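Local coordinates for methylmalonyl-CoA carboxyltransferase 5S subunit (Propionibacterium freudenreichii subsp. shermanii, PDB 1RQB), which transfers a carboxyl group from the biotin of the 1.3S subunit to pyruvate, forming oxaloacetate with the help of one cobalt ion per subunit, at residues S229-G232 against V233-V236. Sequence-based numbering, arbitrary orientation.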
loop_
_atom_site.group_PDB
_atom_site.type_symbol
_atom_site.label_atom_id
_atom_site.label_comp_id
_atom_site.label_asym_id
_atom_site.label_seq_id
_atom_site.Cartn_x
_atom_site.Cartn_y
_atom_site.Cartn_z
ATOM N N SER A 229 4.794 -2.635 -6.373
ATOM C CA SER A 229 3.595 -1.912 -5.923
ATOM C C SER A 229 3.782 -0.397 -6.009
ATOM O O SER A 229 3.009 0.363 -5.427
ATOM C CB SER A 229 3.304 -2.292 -4.470
ATOM O OG SER A 229 4.493 -2.141 -3.685
ATOM N N THR A 230 4.785 0.031 -6.760
ATOM C CA THR A 230 5.177 1.442 -6.900
ATOM C C THR A 230 4.029 2.397 -7.243
ATOM O O THR A 230 3.986 3.514 -6.727
ATOM C CB THR A 230 6.276 1.563 -7.959
ATOM O OG1 THR A 230 7.198 0.476 -7.783
ATOM C CG2 THR A 230 7.025 2.896 -7.804
ATOM N N THR A 231 3.115 1.995 -8.116
ATOM C CA THR A 231 2.004 2.860 -8.541
ATOM C C THR A 231 0.744 2.615 -7.707
ATOM O O THR A 231 -0.256 3.308 -7.879
ATOM C CB THR A 231 1.613 2.573 -9.977
ATOM O OG1 THR A 231 1.293 1.176 -10.086
ATOM C CG2 THR A 231 2.750 2.935 -10.915
ATOM N N GLY A 232 0.769 1.597 -6.857
ATOM C CA GLY A 232 -0.387 1.300 -6.025
ATOM C C GLY A 232 -1.576 0.612 -6.683
ATOM O O GLY A 232 -2.609 0.471 -6.031
ATOM N N VAL A 233 -1.459 0.146 -7.929
ATOM C CA VAL A 233 -2.619 -0.467 -8.594
ATOM C C VAL A 233 -2.462 -1.981 -8.769
ATOM O O VAL A 233 -3.430 -2.664 -9.097
ATOM C CB VAL A 233 -2.832 0.098 -10.054
ATOM C CG1 VAL A 233 -2.709 1.632 -10.078
ATOM C CG2 VAL A 233 -1.795 -0.502 -11.021
ATOM N N THR A 234 -1.277 -2.521 -8.516
ATOM C CA THR A 234 -1.027 -3.926 -8.878
ATOM C C THR A 234 -1.626 -4.982 -7.947
ATOM O O THR A 234 -1.690 -6.147 -8.338
ATOM C CB THR A 234 0.474 -4.189 -9.081
ATOM O OG1 THR A 234 1.168 -3.950 -7.855
ATOM C CG2 THR A 234 1.026 -3.276 -10.187
ATOM N N GLU A 235 -2.057 -4.665 -6.731
ATOM C CA GLU A 235 -2.653 -5.781 -5.979
ATOM C C GLU A 235 -3.990 -6.128 -6.636
ATOM O O GLU A 235 -4.428 -7.278 -6.649
ATOM C CB GLU A 235 -2.851 -5.448 -4.500
ATOM C CG GLU A 235 -3.320 -6.671 -3.714
ATOM C CD GLU A 235 -3.223 -6.480 -2.215
ATOM O OE1 GLU A 235 -2.096 -6.334 -1.704
ATOM O OE2 GLU A 235 -4.271 -6.474 -1.546
ATOM N N VAL A 236 -4.642 -5.127 -7.211
ATOM C CA VAL A 236 -5.902 -5.410 -7.912
ATOM C C VAL A 236 -5.567 -6.186 -9.189
ATOM O O VAL A 236 -6.328 -7.049 -9.618
ATOM C CB VAL A 236 -6.637 -4.119 -8.260
ATOM C CG1 VAL A 236 -7.966 -4.450 -8.955
ATOM C CG2 VAL A 236 -6.901 -3.330 -6.975
HETATM O O HOH W 1 -3.288 -2.387 -5.463
#
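Val-233 sets its two methyl groups against Thr-231, the two side chains crossing at a slant. Its CG2 meets Thr-231 OG1 at 3.6 Å, while CG1, beside the backbone N (chi1 -45°) and anti to the carbonyl carbon, lies 3.7 Å from Thr-231 O. These are van der Waals contacts; the polar needs of the two oxygens are met by Ala-199 O for OG1 and by Ser-267 OG of the second subunit for the carbonyl. Phe-314 of helix 313-316 touches both side chains, and Met-271 of the second subunit packs on Val-233. The type I turn from Ser-229 to Gly-232 is closed by Gly-232 N bonding to Ser-229 O at 2.9 Å; Gly-232, its last residue, has a positive phi (76°) and leads the chain into Val-233. In the TIM barrel this turn lies in the beta-to-alpha loop between strand 223-225 and helix 234-243, after the cobalt ligands His-226 and His-228 in sequence. Thr-234 begins that helix and directs its hydroxyl back toward the start of the turn, with OG1 3.7 Å from Ser-229 CA. A chi1 of 62° puts this oxygen between the backbone N and carbonyl carbon, where it is hydrogen-bonded to His-228 O and Asn-263 ND2; the helix start is thereby tied to the backbone of a metal ligand. The segments share no direct hydrogen bond; a water bridges them, accepting from Glu-235 N and donating to Gly-232 O. At the entry to the helix, Val-236 N makes a weak hydrogen bond, 3.3 Å, back to Val-233 O.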